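Local atomic coordinates of 33-36 kDa outer membrane protein (Acinetobacter baumannii, PDB entry 6GIE), a protein that probably forms a beta-barrel porin channel for passive passage of solutes across the outer membrane of Acinetobacter baumannii. Residues A67-A72 and K196-I201; D242-A245 and Y250-V253. All coordinates share one frame; numbering follows the deposited sequence.

Contact 1 (A67-A72 and K196-I201); sequences AFLNQA and KYVGNI
The ammonium group of K196 is gripped by two carboxylates from outside the segments, forming salt bridges with E65, just before the helix, and E211, on strand 207-216. It lies above the same face of F68 as CE, but with NZ 5.2 Å from the ring centroid the attraction is at most weak. The aliphatic part of the lysine does the touching. K196 CE sits over one face of F68, 3.9 Å from the centroid and 27° off the normal, a CH-pi contact displaced toward the rim, 3.6 Å from both F68 CG and F68 CD1. The lysine is extended through chi3 and bends only at chi4 (66°), which lets the methylenes run alongside the ring, past it in the reverse direction, before the charge turns off to the acids. The CB of F68 is directed toward the strand, and chi1 of -176° carries the ring past the lysine stem.

Two residues on, V198 completes the apolar surface with both methyls. V198 CG2 approaches F68 CD2 at 4.0 Å, obliquely to the ring, while V198 CG1 touches L69 CD2 at 3.9 Å, the two side chains crossing at about a right angle. No hydrogen bond links the segments. Just beyond, the helix stops with a Schellman motif: A72 N bonds to A67 O and Q71 N to F68 O, both at 2.9 Å, with Q71 at positive phi. F68 also touches Y104 of strand 94-105, so this short helix lies against barrel strands far apart in pairing order, consistent with a segment folded into the barrel interior. Cohesion thus comes from apolar touch, while the two acids probably keep K196 charged and fix where its stem crosses the ring.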
ATOM      1  N   ALA A  67       0.233  -8.922   7.129  1.00 14.52           N
ATOM      2  CA  ALA A  67      -1.270  -8.774   7.162  1.00 18.03           C
ATOM      3  C   ALA A  67      -1.869  -9.483   5.935  1.00 17.21           C
ATOM      4  O   ALA A  67      -2.837 -10.313   6.024  1.00 16.91           O
ATOM      5  CB  ALA A  67      -1.735  -7.316   7.207  1.00 15.21           C
ATOM      6  N   PHE A  68      -1.320  -9.131   4.786  1.00 15.81           N
ATOM      7  CA  PHE A  68      -1.668  -9.855   3.544  1.00 18.14           C
ATOM      8  C   PHE A  68      -1.482 -11.392   3.611  1.00 16.47           C
ATOM      9  O   PHE A  68      -2.410 -12.193   3.288  1.00 15.54           O
ATOM     10  CB  PHE A  68      -0.901  -9.314   2.366  1.00 18.11           C
ATOM     11  CG  PHE A  68      -1.294  -9.958   1.078  1.00 16.56           C
ATOM     12  CD1 PHE A  68      -2.484  -9.610   0.450  1.00 19.44           C
ATOM     13  CD2 PHE A  68      -0.495 -10.892   0.502  1.00 15.76           C
ATOM     14  CE1 PHE A  68      -2.856 -10.247  -0.756  1.00 22.79           C
ATOM     15  CE2 PHE A  68      -0.836 -11.521  -0.723  1.00 15.57           C
ATOM     16  CZ  PHE A  68      -2.020 -11.205  -1.335  1.00 17.60           C
ATOM     17  N   LEU A  69      -0.353 -11.822   4.103  1.00 14.54           N
ATOM     18  CA  LEU A  69      -0.135 -13.252   4.205  1.00 17.53           C
ATOM     19  C   LEU A  69      -1.055 -13.935   5.211  1.00 19.30           C
ATOM     20  O   LEU A  69      -1.327 -15.108   5.079  1.00 20.04           O
ATOM     21  CB  LEU A  69       1.317 -13.583   4.515  1.00 19.00           C
ATOM     22  CG  LEU A  69       2.364 -13.187   3.431  1.00 19.08           C
ATOM     23  CD1 LEU A  69       3.772 -13.316   3.934  1.00 18.54           C
ATOM     24  CD2 LEU A  69       2.183 -14.071   2.211  1.00 20.60           C
ATOM     25  N   ASN A  70      -1.540 -13.289   6.257  1.00 21.91           N
ATOM     26  CA  ASN A  70      -2.552 -14.022   6.907  1.00 24.86           C
ATOM     27  C   ASN A  70      -4.008 -13.574   6.619  1.00 22.28           C
ATOM     28  O   ASN A  70      -4.905 -13.952   7.303  1.00 21.43           O
ATOM     29  CB  ASN A  70      -2.220 -14.619   8.313  1.00 35.64           C
ATOM     30  CG  ASN A  70      -1.309 -13.805   9.217  1.00 26.25           C
ATOM     31  OD1 ASN A  70      -1.661 -13.745  10.349  1.00 27.66           O
ATOM     32  ND2 ASN A  70      -0.042 -13.441   8.816  1.00 22.19           N
ATOM     33  N   GLN A  71      -4.196 -12.842   5.516  1.00 23.44           N
ATOM     34  CA  GLN A  71      -5.517 -12.444   5.044  1.00 26.27           C
ATOM     35  C   GLN A  71      -6.232 -11.796   6.194  1.00 20.26           C
ATOM     36  O   GLN A  71      -7.336 -12.165   6.542  1.00 18.39           O
ATOM     37  CB  GLN A  71      -6.276 -13.670   4.490  1.00 28.98           C
ATOM     38  CG  GLN A  71      -5.508 -14.187   3.268  1.00 34.79           C
ATOM     39  CD  GLN A  71      -5.930 -15.570   2.821  1.00 56.02           C
ATOM     40  OE1 GLN A  71      -7.052 -15.761   2.394  1.00 48.88           O
ATOM     41  NE2 GLN A  71      -5.011 -16.536   2.893  1.00 71.31           N
ATOM     42  N   ALA A  72      -5.579 -10.801   6.781  1.00 17.55           N
ATOM     43  CA  ALA A  72      -6.097 -10.175   7.992  1.00 17.21           C
ATOM     44  C   ALA A  72      -7.047  -9.039   7.624  1.00 17.02           C
ATOM     45  O   ALA A  72      -6.640  -7.945   7.179  1.00 15.02           O
ATOM     46  CB  ALA A  72      -4.949  -9.655   8.799  1.00 18.37           C
ATOM     47  N   LYS A 196      -2.141  -8.397  -6.436  1.00 13.59           N
ATOM     48  CA  LYS A 196      -1.102  -8.451  -5.475  1.00 14.81           C
ATOM     49  C   LYS A 196      -0.555  -9.851  -5.256  1.00 13.71           C
ATOM     50  O   LYS A 196      -1.306 -10.812  -5.059  1.00 12.14           O
ATOM     51  CB  LYS A 196      -1.611  -7.936  -4.103  1.00 18.39           C
ATOM     52  CG  LYS A 196      -0.490  -7.652  -3.059  1.00 18.30           C
ATOM     53  CD  LYS A 196      -1.122  -6.934  -1.828  1.00 25.23           C
ATOM     54  CE  LYS A 196      -0.306  -6.932  -0.561  1.00 22.52           C
ATOM     55  NZ  LYS A 196       0.902  -6.130  -0.764  1.00 21.23           N
ATOM     56  N   TYR A 197       0.778  -9.956  -5.194  1.00 13.65           N
ATOM     57  CA  TYR A 197       1.385 -11.274  -4.894  1.00 13.90           C
ATOM     58  C   TYR A 197       2.455 -11.142  -3.877  1.00 12.88           C
ATOM     59  O   TYR A 197       3.230 -10.188  -3.925  1.00 11.21           O
ATOM     60  CB  TYR A 197       1.980 -11.945  -6.185  1.00 16.42           C
ATOM     61  CG  TYR A 197       2.662 -13.290  -5.909  1.00 18.49           C
ATOM     62  CD1 TYR A 197       1.914 -14.431  -5.648  1.00 21.64           C
ATOM     63  CD2 TYR A 197       4.029 -13.417  -5.937  1.00 21.91           C
ATOM     64  CE1 TYR A 197       2.540 -15.635  -5.417  1.00 23.52           C
ATOM     65  CE2 TYR A 197       4.647 -14.636  -5.721  1.00 21.61           C
ATOM     66  CZ  TYR A 197       3.899 -15.717  -5.459  1.00 23.47           C
ATOM     67  OH  TYR A 197       4.506 -16.896  -5.184  1.00 32.39           O
ATOM     68  N   VAL A 198       2.608 -12.185  -3.064  1.00 13.98           N
ATOM     69  CA  VAL A 198       3.742 -12.266  -2.139  1.00 14.58           C
ATOM     70  C   VAL A 198       4.099 -13.711  -2.019  1.00 17.73           C
ATOM     71  O   VAL A 198       3.271 -14.529  -1.677  1.00 24.71           O
ATOM     72  CB  VAL A 198       3.439 -11.643  -0.742  1.00 16.27           C
ATOM     73  CG1 VAL A 198       4.622 -11.854   0.196  1.00 19.49           C
ATOM     74  CG2 VAL A 198       3.225 -10.159  -0.884  1.00 14.09           C
ATOM     75  N   GLY A 199       5.313 -14.055  -2.420  1.00 19.36           N
ATOM     76  CA  GLY A 199       5.812 -15.397  -2.238  1.00 22.35           C
ATOM     77  C   GLY A 199       7.214 -15.457  -1.644  1.00 26.64           C
ATOM     78  O   GLY A 199       8.060 -14.558  -1.836  1.00 25.05           O
ATOM     79  N   ASN A 200       7.429 -16.527  -0.895  1.00 30.51           N
ATOM     80  CA  ASN A 200       8.740 -16.917  -0.399  1.00 34.66           C
ATOM     81  C   ASN A 200       9.497 -17.542  -1.513  1.00 39.71           C
ATOM     82  O   ASN A 200       8.891 -18.260  -2.284  1.00 33.86           O
ATOM     83  CB  ASN A 200       8.570 -17.913   0.728  1.00 33.59           C
ATOM     84  CG  ASN A 200       7.975 -17.251   1.963  1.00 35.07           C
ATOM     85  OD1 ASN A 200       8.141 -16.048   2.171  1.00 35.59           O
ATOM     86  ND2 ASN A 200       7.285 -18.016   2.768  1.00 43.97           N
ATOM     87  N   ILE A 201      10.797 -17.272  -1.640  1.00 36.74           N
ATOM     88  CA  ILE A 201      11.557 -18.037  -2.625  1.00 52.94           C
ATOM     89  C   ILE A 201      12.063 -19.345  -1.972  1.00 52.05           C
ATOM     90  O   ILE A 201      12.732 -19.328  -0.949  1.00 44.82           O
ATOM     91  CB  ILE A 201      12.647 -17.226  -3.377  1.00 49.63           C
ATOM     92  CG1 ILE A 201      13.927 -17.110  -2.563  1.00 62.73           C
ATOM     93  CG2 ILE A 201      12.141 -15.842  -3.791  1.00 39.60           C
ATOM     94  CD1 ILE A 201      15.112 -16.780  -3.428  1.00 59.51           C
TER

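Contact 2 (D242-A245 and Y250-V253); sequences DVSA and YDHV
V243 N donates to D251 O at 2.9 Å with an almost straight N-H...O angle of 175°. S244 N leans on the same oxygen at 3.5 Å, a weak second bond, and D242 CA adds a CA-H...O contact, so D251 O gathers successive groups of the 242-245 segment. A further CA-H...O contact runs from S244 CA to Y250 O.

These bonds hold together the loop end of the beta hairpin joining strands 234-242 and 252-261 of the barrel. D242 and H252 form an antiparallel, non-hydrogen-bonded pair. On the other flank, D251 and H252 both bond to N276 of strand 266-276, a classic beta bulge.

Among the polar side chains, D242 and H252 share one face of the hairpin. D242 OD2 comes 3.0 Å from H252 NE2, near the plane of the ring and at its edge; the two side chains lie side by side and point the same way, while carboxylate and imidazole planes are turned 69° apart. D251 CB lies 3.7 Å above one face of that ring, toward its rim. Separately, the D251 carboxylate turns to the serine, with S244 OG 2.9 Å from D251 OD1. The two acids are near neighbours, D242 OD2 and D251 OD2 being 4.6 Å apart, which would tend to raise their proton affinity and to favour a charged histidine.

Apolar contact is carried by V243 CG2, which chi1 of -58° places between the residue's own N and carbonyl carbon. It touches V253 CG2 at 4.2 Å and Y250 CB at much the same distance. V253 also packs on V273 and A275 of strand 266-276, whereas the hydroxyl of Y250 bonds to T285.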
ATOM      1  N   ASP A 242       2.320   5.395 -14.813  1.00 27.07           N
ATOM      2  CA  ASP A 242       2.027   6.279 -15.935  1.00 33.34           C
ATOM      3  C   ASP A 242       0.729   6.986 -15.540  1.00 34.72           C
ATOM      4  O   ASP A 242      -0.293   6.331 -15.218  1.00 27.21           O
ATOM      5  CB  ASP A 242       1.829   5.501 -17.248  1.00 34.04           C
ATOM      6  CG  ASP A 242       1.639   6.410 -18.438  1.00 39.06           C
ATOM      7  OD1 ASP A 242       0.568   7.028 -18.527  1.00 48.62           O
ATOM      8  OD2 ASP A 242       2.551   6.518 -19.305  1.00 43.52           O
ATOM      9  N   VAL A 243       0.798   8.309 -15.559  1.00 35.87           N
ATOM     10  CA  VAL A 243      -0.274   9.119 -15.029  1.00 40.21           C
ATOM     11  C   VAL A 243      -0.698  10.272 -15.942  1.00 41.24           C
ATOM     12  O   VAL A 243      -1.508  11.071 -15.522  1.00 43.61           O
ATOM     13  CB  VAL A 243       0.071   9.606 -13.602  1.00 37.14           C
ATOM     14  CG1 VAL A 243       0.327   8.412 -12.670  1.00 36.65           C
ATOM     15  CG2 VAL A 243       1.263  10.527 -13.606  1.00 36.22           C
ATOM     16  N   SER A 244      -0.226  10.339 -17.186  1.00 43.60           N
ATOM     17  CA  SER A 244      -0.735  11.360 -18.141  1.00 53.31           C
ATOM     18  C   SER A 244      -2.244  11.697 -17.940  1.00 58.15           C
ATOM     19  O   SER A 244      -2.650  12.855 -18.047  1.00 66.12           O
ATOM     20  CB  SER A 244      -0.511  10.906 -19.589  1.00 52.67           C
ATOM     21  OG  SER A 244       0.682  10.143 -19.706  1.00 51.43           O
ATOM     22  N   ALA A 245      -3.039  10.677 -17.621  1.00 59.42           N
ATOM     23  CA  ALA A 245      -4.496  10.772 -17.536  1.00 73.04           C
ATOM     24  C   ALA A 245      -5.061  11.160 -16.171  1.00 73.28           C
ATOM     25  O   ALA A 245      -6.273  11.116 -15.978  1.00 79.15           O
ATOM     26  CB  ALA A 245      -5.103   9.444 -17.961  1.00 79.59           C
ATOM     27  N   TYR A 250       1.854  15.974 -15.309  1.00 72.47           N
ATOM     28  CA  TYR A 250       2.848  14.898 -15.208  1.00 64.07           C
ATOM     29  C   TYR A 250       2.503  13.632 -15.996  1.00 58.44           C
ATOM     30  O   TYR A 250       1.378  13.126 -15.925  1.00 51.84           O
ATOM     31  CB  TYR A 250       3.039  14.483 -13.745  1.00 67.01           C
ATOM     32  CG  TYR A 250       3.532  15.561 -12.817  1.00 72.80           C
ATOM     33  CD1 TYR A 250       4.806  16.114 -12.967  1.00 74.71           C
ATOM     34  CD2 TYR A 250       2.737  16.008 -11.758  1.00 78.16           C
ATOM     35  CE1 TYR A 250       5.263  17.107 -12.110  1.00 78.81           C
ATOM     36  CE2 TYR A 250       3.186  16.989 -10.891  1.00 83.45           C
ATOM     37  CZ  TYR A 250       4.448  17.537 -11.069  1.00 84.63           C
ATOM     38  OH  TYR A 250       4.885  18.513 -10.201  1.00 85.04           O
ATOM     39  N   ASP A 251       3.517  13.082 -16.662  1.00 58.55           N
ATOM     40  CA  ASP A 251       3.397  11.856 -17.449  1.00 56.64           C
ATOM     41  C   ASP A 251       3.883  10.589 -16.695  1.00 49.38           C
ATOM     42  O   ASP A 251       3.138   9.642 -16.517  1.00 46.82           O
ATOM     43  CB  ASP A 251       4.159  12.025 -18.765  1.00 71.01           C
ATOM     44  CG  ASP A 251       3.293  11.769 -19.977  1.00 89.44           C
ATOM     45  OD1 ASP A 251       2.318  12.541 -20.185  1.00 82.54           O
ATOM     46  OD2 ASP A 251       3.581  10.787 -20.709  1.00107.24           O
ATOM     47  N   HIS A 252       5.123  10.550 -16.242  1.00 51.65           N
ATOM     48  CA  HIS A 252       5.672   9.308 -15.668  1.00 48.11           C
ATOM     49  C   HIS A 252       6.209   9.504 -14.247  1.00 44.55           C
ATOM     50  O   HIS A 252       6.734  10.579 -13.929  1.00 49.39           O
ATOM     51  CB  HIS A 252       6.752   8.764 -16.602  1.00 50.09           C
ATOM     52  CG  HIS A 252       6.251   8.547 -17.991  1.00 56.48           C
ATOM     53  ND1 HIS A 252       6.694   9.281 -19.069  1.00 62.00           N
ATOM     54  CD2 HIS A 252       5.281   7.727 -18.465  1.00 56.23           C
ATOM     55  CE1 HIS A 252       6.036   8.909 -20.153  1.00 64.10           C
ATOM     56  NE2 HIS A 252       5.173   7.966 -19.816  1.00 62.95           N
ATOM     57  N   VAL A 253       6.034   8.480 -13.410  1.00 35.35           N
ATOM     58  CA  VAL A 253       6.546   8.443 -12.042  1.00 35.22           C
ATOM     59  C   VAL A 253       7.340   7.173 -11.775  1.00 35.12           C
ATOM     60  O   VAL A 253       6.870   6.098 -12.084  1.00 39.59           O
ATOM     61  CB  VAL A 253       5.416   8.459 -11.030  1.00 37.22           C
ATOM     62  CG1 VAL A 253       5.958   8.310  -9.623  1.00 34.94           C
ATOM     63  CG2 VAL A 253       4.629   9.756 -11.177  1.00 46.35           C
TER

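Overall arrangement
Contact 1 and contact 2 follow one another along the chain, the first closing before the second opens. Their centres are 29 Å apart and their nearest atoms about 17 Å, on opposite sides of the chain's centre, without touching. Both reach the antiparallel strand system that forms the barrel. Contact 1 sets helix 66-69 against strand 190-200, spanning 123 intervening residues, whereas contact 2 lies in the turn between the adjacent strands 234-242 and 252-261. By porin topology, with both termini at the periplasmic end, contact 1 probably lies toward the periplasm and contact 2 at the extracellular end: contact 1 probably reaches across the barrel interior, contact 2 belongs to a hairpin at the rim.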